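Local coordinates for 2-aminomuconic 6-semialdehyde dehydrogenase (Pseudomonas sp., PDB 7BZV), which oxidises 2-aminomuconic 6-semialdehyde with NAD+ as cofactor, a step of the meta-cleavage pathway that breaks down 2-aminophenol, and works as a tetramer, at residues G255-A260 with C289-Y294; A260-D265 with T420-N425; G416-I421 with V438-V443. All coordinates share one frame; numbering follows the deposited sequence.

Contact 1. Residues G255-A260 with C289-Y294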
loop_
_atom_site.group_PDB
_atom_site.type_symbol
_atom_site.label_atom_id
_atom_site.label_comp_id
_atom_site.label_asym_id
_atom_site.label_seq_id
_atom_site.Cartn_x
_atom_site.Cartn_y
_atom_site.Cartn_z
ATOM N N GLY B 255 -8.985 16.937 22.877
ATOM C CA GLY B 255 -8.467 16.895 24.252
ATOM C C GLY B 255 -8.558 15.518 24.931
ATOM O O GLY B 255 -8.770 14.487 24.291
ATOM N N GLY B 256 -8.351 15.504 26.248
ATOM C CA GLY B 256 -8.246 14.230 26.945
ATOM C C GLY B 256 -7.750 14.365 28.373
ATOM O O GLY B 256 -7.666 15.448 28.921
ATOM N N LYS B 257 -7.520 13.206 29.007
ATOM C CA LYS B 257 -7.000 13.136 30.391
ATOM C C LYS B 257 -5.955 12.019 30.347
ATOM O O LYS B 257 -6.202 10.875 30.710
ATOM C CB LYS B 257 -8.077 12.874 31.433
ATOM C CG LYS B 257 -7.499 13.033 32.841
ATOM C CD LYS B 257 -7.508 14.485 33.322
ATOM C CE LYS B 257 -6.880 14.630 34.735
ATOM N NZ LYS B 257 -6.685 16.045 35.129
ATOM N N ASN B 258 -4.791 12.350 29.839
ATOM C CA ASN B 258 -3.872 11.340 29.335
ATOM C C ASN B 258 -3.021 10.758 30.455
ATOM O O ASN B 258 -2.607 11.471 31.374
ATOM C CB ASN B 258 -2.974 11.979 28.290
ATOM C CG ASN B 258 -3.749 12.593 27.136
ATOM O OD1 ASN B 258 -4.649 11.967 26.560
ATOM N ND2 ASN B 258 -3.426 13.838 26.811
ATOM N N ALA B 259 -2.700 9.467 30.333
ATOM C CA ALA B 259 -1.905 8.755 31.315
ATOM C C ALA B 259 -0.447 8.610 30.892
ATOM O O ALA B 259 -0.137 8.349 29.729
ATOM C CB ALA B 259 -2.486 7.364 31.566
ATOM N N ALA B 260 0.428 8.772 31.867
ATOM C CA ALA B 260 1.822 8.367 31.795
ATOM C C ALA B 260 2.023 7.172 32.701
ATOM O O ALA B 260 1.561 7.181 33.847
ATOM C CB ALA B 260 2.741 9.504 32.239
ATOM N N CYS B 289 -0.557 16.421 26.686
ATOM C CA CYS B 289 0.125 16.355 27.975
ATOM C C CYS B 289 -0.494 15.315 28.910
ATOM O O CYS B 289 -1.692 15.036 28.875
ATOM C CB CYS B 289 0.064 17.724 28.659
ATOM S SG CYS B 289 1.165 18.977 27.993
ATOM N N SER B 290 0.338 14.778 29.797
ATOM C CA SER B 290 -0.096 13.880 30.853
ATOM C C SER B 290 -0.659 14.660 32.036
ATOM O O SER B 290 -0.032 15.609 32.509
ATOM C CB SER B 290 1.099 13.081 31.385
ATOM O OG SER B 290 1.851 12.586 30.347
ATOM N N GLU B 291 -1.815 14.224 32.555
ATOM C CA GLU B 291 -2.331 14.706 33.836
ATOM C C GLU B 291 -2.578 13.601 34.851
ATOM O O GLU B 291 -2.904 13.910 36.002
ATOM C CB GLU B 291 -3.632 15.512 33.633
ATOM C CG GLU B 291 -3.334 16.899 33.019
ATOM C CD GLU B 291 -4.540 17.802 32.784
ATOM O OE1 GLU B 291 -5.687 17.463 33.166
ATOM O OE2 GLU B 291 -4.324 18.876 32.178
ATOM N N ARG B 292 -2.429 12.331 34.464
ATOM C CA ARG B 292 -2.498 11.191 35.368
ATOM C C ARG B 292 -1.180 10.466 35.190
ATOM O O ARG B 292 -0.835 10.093 34.066
ATOM C CB ARG B 292 -3.690 10.270 35.048
ATOM C CG ARG B 292 -5.082 10.956 35.075
ATOM C CD ARG B 292 -5.984 10.444 33.892
ATOM N NE ARG B 292 -6.151 9.038 34.085
ATOM C CZ ARG B 292 -6.272 8.086 33.163
ATOM N NH1 ARG B 292 -6.322 8.303 31.846
ATOM N NH2 ARG B 292 -6.362 6.860 33.623
ATOM N N VAL B 293 -0.423 10.324 36.264
ATOM C CA VAL B 293 0.884 9.682 36.218
ATOM C C VAL B 293 0.902 8.490 37.162
ATOM O O VAL B 293 0.775 8.662 38.379
ATOM C CB VAL B 293 2.009 10.659 36.587
ATOM C CG1 VAL B 293 3.323 9.934 36.548
ATOM C CG2 VAL B 293 2.047 11.826 35.638
ATOM N N TYR B 294 1.142 7.295 36.608
ATOM C CA TYR B 294 1.229 6.041 37.354
ATOM C C TYR B 294 2.699 5.632 37.431
ATOM O O TYR B 294 3.349 5.462 36.386
ATOM C CB TYR B 294 0.364 4.955 36.670
ATOM C CG TYR B 294 -1.076 5.403 36.497
ATOM C CD1 TYR B 294 -2.010 5.230 37.518
ATOM C CD2 TYR B 294 -1.499 6.011 35.329
ATOM C CE1 TYR B 294 -3.333 5.676 37.382
ATOM C CE2 TYR B 294 -2.794 6.436 35.174
ATOM C CZ TYR B 294 -3.709 6.288 36.213
ATOM O OH TYR B 294 -4.993 6.737 36.031
HETATM O O HOH W 1 -4.835 15.854 37.251
HETATM O O HOH W 2 -4.261 15.165 29.951
#
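Lys257 lays its methylene chain over that of Arg292, CG of the lysine 3.9 Å from CG of the arginine, and the two side chains cross obliquely. A bend at chi2 (85°) then carries the lysine up to Glu291, where NZ forms a salt bridge of 2.6 Å with OE1 of Glu291, coming in on the anti side of the carboxylate. NZ also bonds to the carbonyls of Glu388 and Val385, while the backbone N-H groups of Ile390 and Phe391 meet the two oxygens of Glu291; this buried carboxylate is therefore probably kept ionised. Arg292, bent at chi2 and chi3, gives from NH1 an almost straight bond (175°), within the guanidinium plane, to Lys257 O at 2.8 Å, and Ala259 CB sits over one guanidinium face. NH2 reaches Tyr294 OH at 2.8 Å, and the tyrosine ring turns its edge to Ala259, CE2 lying 3.7 Å from Ala259 CB. Asn258 is held by three bonds: ND2 bonds to Cys287 O and, from above the carbonyl plane, to Cys289 O at 2.9 Å, and OD1 accepts from Ala418 N, which should fix the amide's orientation. The carbonyl of Asn258 receives both Glu291 N and Arg292 N where the chain turns its corner; beyond it the parallel pairing is regular, with Tyr294 N 2.8 Å from Ala260 O. Helix 268-280, which links the two strands in a beta-alpha-beta unit, packs Met275 on Ala260 and Val293; helix 403-411 covers Ala259 and Tyr294, and strand 394-400 flanks 290-296.

Contact 2. Residues A260-D265 with T420-N425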
loop_
_atom_site.group_PDB
_atom_site.type_symbol
_atom_site.label_atom_id
_atom_site.label_comp_id
_atom_site.label_asym_id
_atom_site.label_seq_id
_atom_site.Cartn_x
_atom_site.Cartn_y
_atom_site.Cartn_z
ATOM N N ALA B 260 0.428 8.772 31.867
ATOM C CA ALA B 260 1.822 8.367 31.795
ATOM C C ALA B 260 2.023 7.172 32.701
ATOM O O ALA B 260 1.561 7.181 33.847
ATOM C CB ALA B 260 2.741 9.504 32.239
ATOM N N VAL B 261 2.746 6.167 32.201
ATOM C CA VAL B 261 3.006 4.926 32.920
ATOM C C VAL B 261 4.523 4.733 33.004
ATOM O O VAL B 261 5.176 4.483 31.979
ATOM C CB VAL B 261 2.334 3.716 32.240
ATOM C CG1 VAL B 261 2.542 2.469 33.046
ATOM C CG2 VAL B 261 0.874 3.966 32.062
ATOM N N ILE B 262 5.065 4.777 34.224
ATOM C CA ILE B 262 6.501 4.754 34.463
ATOM C C ILE B 262 6.853 3.508 35.267
ATOM O O ILE B 262 6.498 3.389 36.449
ATOM C CB ILE B 262 6.964 6.032 35.167
ATOM C CG1 ILE B 262 6.539 7.238 34.304
ATOM C CG2 ILE B 262 8.500 5.989 35.402
ATOM C CD1 ILE B 262 6.503 8.508 35.081
ATOM N N PHE B 263 7.541 2.581 34.623
ATOM C CA PHE B 263 8.002 1.354 35.242
ATOM C C PHE B 263 9.366 1.537 35.900
ATOM O O PHE B 263 10.190 2.378 35.514
ATOM C CB PHE B 263 8.062 0.208 34.208
ATOM C CG PHE B 263 6.687 -0.282 33.797
ATOM C CD1 PHE B 263 6.035 -1.282 34.516
ATOM C CD2 PHE B 263 6.045 0.285 32.723
ATOM C CE1 PHE B 263 4.773 -1.703 34.149
ATOM C CE2 PHE B 263 4.762 -0.149 32.320
ATOM C CZ PHE B 263 4.132 -1.121 33.039
ATOM N N ALA B 264 9.601 0.699 36.908
ATOM C CA ALA B 264 10.837 0.784 37.673
ATOM C C ALA B 264 12.074 0.526 36.823
ATOM O O ALA B 264 13.164 1.013 37.167
ATOM C CB ALA B 264 10.762 -0.202 38.841
ATOM N N ASP B 265 11.949 -0.234 35.731
ATOM C CA ASP B 265 13.119 -0.522 34.898
ATOM C C ASP B 265 13.373 0.561 33.851
ATOM O O ASP B 265 14.208 0.365 32.959
ATOM C CB ASP B 265 12.996 -1.894 34.219
ATOM C CG ASP B 265 11.858 -1.965 33.219
ATOM O OD1 ASP B 265 11.332 -0.908 32.826
ATOM O OD2 ASP B 265 11.468 -3.074 32.818
ATOM N N THR B 420 1.920 7.883 27.387
ATOM C CA THR B 420 3.381 7.802 27.334
ATOM C C THR B 420 3.846 6.788 28.372
ATOM O O THR B 420 3.504 6.894 29.554
ATOM C CB THR B 420 4.037 9.175 27.546
ATOM O OG1 THR B 420 5.479 9.053 27.487
ATOM C CG2 THR B 420 3.627 9.791 28.871
ATOM N N ILE B 421 4.602 5.795 27.909
ATOM C CA ILE B 421 5.048 4.636 28.677
ATOM C C ILE B 421 6.575 4.629 28.726
ATOM O O ILE B 421 7.216 4.688 27.674
ATOM C CB ILE B 421 4.628 3.320 27.998
ATOM C CG1 ILE B 421 3.152 3.327 27.554
ATOM C CG2 ILE B 421 4.940 2.112 28.859
ATOM C CD1 ILE B 421 2.264 3.434 28.687
ATOM N N TRP B 422 7.137 4.376 29.906
ATOM C CA TRP B 422 8.590 4.390 30.125
ATOM C C TRP B 422 8.994 3.044 30.725
ATOM O O TRP B 422 8.622 2.726 31.862
ATOM C CB TRP B 422 9.001 5.563 31.034
ATOM C CG TRP B 422 8.777 6.900 30.318
ATOM C CD1 TRP B 422 7.597 7.593 30.235
ATOM C CD2 TRP B 422 9.719 7.630 29.521
ATOM N NE1 TRP B 422 7.753 8.697 29.457
ATOM C CE2 TRP B 422 9.034 8.743 28.992
ATOM C CE3 TRP B 422 11.072 7.464 29.217
ATOM C CZ2 TRP B 422 9.656 9.691 28.210
ATOM C CZ3 TRP B 422 11.681 8.395 28.425
ATOM C CH2 TRP B 422 10.969 9.499 27.924
ATOM N N THR B 423 9.759 2.272 29.955
ATOM C CA THR B 423 10.306 0.970 30.352
ATOM C C THR B 423 11.435 0.633 29.402
ATOM O O THR B 423 11.424 1.059 28.243
ATOM C CB THR B 423 9.240 -0.137 30.301
ATOM O OG1 THR B 423 9.820 -1.408 30.614
ATOM C CG2 THR B 423 8.674 -0.273 28.888
ATOM N N THR B 424 12.404 -0.145 29.886
ATOM C CA THR B 424 13.433 -0.698 29.010
ATOM C C THR B 424 13.170 -2.157 28.682
ATOM O O THR B 424 14.008 -2.786 28.033
ATOM C CB THR B 424 14.840 -0.541 29.627
ATOM O OG1 THR B 424 14.890 -1.185 30.905
ATOM C CG2 THR B 424 15.133 0.933 29.796
ATOM N N ASN B 425 12.040 -2.704 29.115
ATOM C CA ASN B 425 11.705 -4.104 28.872
ATOM C C ASN B 425 11.020 -4.253 27.515
ATOM O O ASN B 425 9.948 -3.675 27.288
ATOM C CB ASN B 425 10.799 -4.636 29.969
ATOM C CG ASN B 425 10.507 -6.147 29.815
ATOM O OD1 ASN B 425 9.757 -6.569 28.923
ATOM N ND2 ASN B 425 11.111 -6.947 30.661
#
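Ala260 and Thr420 pair in parallel within the large sheet of the aldehyde dehydrogenase catalytic domain, and tightly: Ala260 CB is 3.5 Å from Thr420 CG2, closer than usual for two methyl groups. On the reverse face Ile421 bends its CD1 back to within 3.6 Å of Val261 CB, while its CG2 meets the edge of the Phe263 ring. Regular backbone bonds run along this part, from Val261 N to Thr420 O and from Phe263 N to Trp422 O. Past the strand ends the contact becomes polar and partly exposed. With chi1 at 65°, Asp265 turns its carboxylate to the start of helix 426-435. OD1 takes the hydroxyl of Thr423 on its syn lone pair at 2.7 Å and Thr424 N from above the carboxylate plane at 3.2 Å; OD2 makes a salt bridge with Arg428. An alanine in place of Asp265 would probably leave both threonine donors without their shared acceptor and Arg428 without its charged mate. Thr423 OG1 in turn accepts from Asn425 N, an ST turn leading into the N-cap, where Asn425 OD1 holds Arg428 N. Across the turn, Thr424 OG1 donates to Asp265 O at 2.7 Å, tilted 30° from the carbonyl plane.

Contact 3. Residues G416-I421 with V438-V443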
loop_
_atom_site.group_PDB
_atom_site.type_symbol
_atom_site.label_atom_id
_atom_site.label_comp_id
_atom_site.label_asym_id
_atom_site.label_seq_id
_atom_site.Cartn_x
_atom_site.Cartn_y
_atom_site.Cartn_z
ATOM N N GLY B 416 -9.508 9.320 25.351
ATOM C CA GLY B 416 -8.489 8.436 24.830
ATOM C C GLY B 416 -7.681 9.060 23.727
ATOM O O GLY B 416 -7.662 8.602 22.554
ATOM N N LEU B 417 -6.967 10.113 24.128
ATOM C CA LEU B 417 -6.152 10.817 23.164
ATOM C C LEU B 417 -4.756 10.209 23.058
ATOM O O LEU B 417 -4.354 9.809 21.966
ATOM C CB LEU B 417 -6.020 12.296 23.498
ATOM C CG LEU B 417 -5.384 13.105 22.359
ATOM C CD1 LEU B 417 -6.059 12.887 21.005
ATOM C CD2 LEU B 417 -5.418 14.601 22.737
ATOM N N ALA B 418 -3.996 10.208 24.169
ATOM C CA ALA B 418 -2.588 9.822 24.162
ATOM C C ALA B 418 -2.158 9.136 25.454
ATOM O O ALA B 418 -2.807 9.241 26.504
ATOM C CB ALA B 418 -1.675 11.035 23.953
ATOM N N ALA B 419 -1.018 8.430 25.352
ATOM C CA ALA B 419 -0.337 7.846 26.496
ATOM C C ALA B 419 1.173 7.891 26.280
ATOM O O ALA B 419 1.647 7.988 25.150
ATOM C CB ALA B 419 -0.770 6.397 26.753
ATOM N N THR B 420 1.920 7.883 27.387
ATOM C CA THR B 420 3.381 7.802 27.334
ATOM C C THR B 420 3.846 6.788 28.372
ATOM O O THR B 420 3.504 6.894 29.554
ATOM C CB THR B 420 4.037 9.175 27.546
ATOM O OG1 THR B 420 5.479 9.053 27.487
ATOM C CG2 THR B 420 3.627 9.791 28.871
ATOM N N ILE B 421 4.602 5.795 27.909
ATOM C CA ILE B 421 5.048 4.636 28.677
ATOM C C ILE B 421 6.575 4.629 28.726
ATOM O O ILE B 421 7.216 4.688 27.674
ATOM C CB ILE B 421 4.628 3.320 27.998
ATOM C CG1 ILE B 421 3.152 3.327 27.554
ATOM C CG2 ILE B 421 4.940 2.112 28.859
ATOM C CD1 ILE B 421 2.264 3.434 28.687
ATOM N N VAL B 438 -5.993 4.621 23.066
ATOM C CA VAL B 438 -5.635 5.986 22.720
ATOM C C VAL B 438 -5.302 6.023 21.238
ATOM O O VAL B 438 -5.089 4.983 20.604
ATOM C CB VAL B 438 -4.441 6.498 23.559
ATOM C CG1 VAL B 438 -4.773 6.453 25.073
ATOM C CG2 VAL B 438 -3.215 5.699 23.219
ATOM N N GLY B 439 -5.231 7.236 20.687
ATOM C CA GLY B 439 -4.802 7.383 19.310
ATOM C C GLY B 439 -3.301 7.327 19.138
ATOM O O GLY B 439 -2.814 6.892 18.083
ATOM N N ILE B 440 -2.545 7.767 20.135
ATOM C CA ILE B 440 -1.086 7.749 20.010
ATOM C C ILE B 440 -0.481 7.305 21.331
ATOM O O ILE B 440 -0.772 7.883 22.380
ATOM C CB ILE B 440 -0.535 9.113 19.563
ATOM C CG1 ILE B 440 0.992 9.097 19.566
ATOM C CG2 ILE B 440 -0.991 10.243 20.480
ATOM C CD1 ILE B 440 1.599 8.414 18.481
ATOM N N SER B 441 0.331 6.264 21.284
ATOM C CA SER B 441 0.877 5.620 22.471
ATOM C C SER B 441 2.398 5.638 22.313
ATOM O O SER B 441 2.952 4.863 21.543
ATOM C CB SER B 441 0.311 4.218 22.602
ATOM O OG SER B 441 0.513 3.663 23.890
ATOM N N TRP B 442 3.063 6.523 23.050
ATOM C CA TRP B 442 4.505 6.730 22.934
ATOM C C TRP B 442 5.234 5.847 23.926
ATOM O O TRP B 442 4.795 5.681 25.064
ATOM C CB TRP B 442 4.876 8.193 23.219
ATOM C CG TRP B 442 4.569 9.130 22.135
ATOM C CD1 TRP B 442 5.152 9.181 20.911
ATOM C CD2 TRP B 442 3.632 10.211 22.184
ATOM N NE1 TRP B 442 4.634 10.223 20.191
ATOM C CE2 TRP B 442 3.681 10.856 20.942
ATOM C CE3 TRP B 442 2.752 10.681 23.152
ATOM C CZ2 TRP B 442 2.857 11.943 20.634
ATOM C CZ3 TRP B 442 1.969 11.783 22.867
ATOM C CH2 TRP B 442 2.009 12.385 21.614
ATOM N N VAL B 443 6.387 5.334 23.512
ATOM C CA VAL B 443 7.248 4.560 24.391
ATOM C C VAL B 443 8.622 5.235 24.476
ATOM O O VAL B 443 9.292 5.417 23.457
ATOM C CB VAL B 443 7.411 3.114 23.935
ATOM C CG1 VAL B 443 8.365 2.428 24.923
ATOM C CG2 VAL B 443 6.074 2.355 23.860
#
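Trp442 reaches back along its strand so that the benzene half of the indole comes beside Ala418, CZ3 lying 3.9 Å from Ala418 CB. CG of the tryptophan stands anti to its own carbonyl carbon (chi1 -76°), which swings the ring toward Ile440, whose CG1 rests over one face. Ile440 turns CG2 across the strands instead, 3.6 Å from Ala418 CB, and thus touches both the alanine and the ring. The indole is anchored outside the pair by its NE1 bond to Leu448 O and an edge-to-face meeting with Trp446. The reverse face carries Ala419, Ile421 and Val443, with helix 426-435 packed on the last two, and one polar member, Ser441, whose OG bonds to Ser433 O. Val438, just before its strand, points toward 416-421 and sets CG1 3.7 Å from Ala418 O. Between the faces the backbones pair in parallel, Ala419 N to Ile440 O at 3.0 Å and Trp442 N to Ala419 O at 2.9 Å. Strand 440-443 ends the sheet within this chain, yet a strand of the third subunit continues it in parallel, bringing Cys482 of that subunit against Trp442. This is a beta-alpha-beta unit at the sheet edge, joined across the subunit boundary as in other aldehyde dehydrogenases.

All three contacts belong to one run of neighbouring parallel strands, 290-296, 258-262, 418-422 and 440-443. Contacts 1 and 2 share Ala260 on the second and have centres about 14 Å apart; contacts 2 and 3 share Thr420 and Ile421 on the third, with centres about 13 Å apart. Contacts 1 and 3, about 9 Å apart between centres, touch directly: Ala259 O lies 3.2 Å from Thr420 N, a probable hydrogen bond. Contact 2 lies farther out, about 26 Å from the chain centre against about 16 and 15 Å for the other two. A bound di(hydroxyethyl)ether, probably a crystallisation additive rather than a substrate, lies about 9 Å from Gly416 and about 14 Å from the Arg292 side chain.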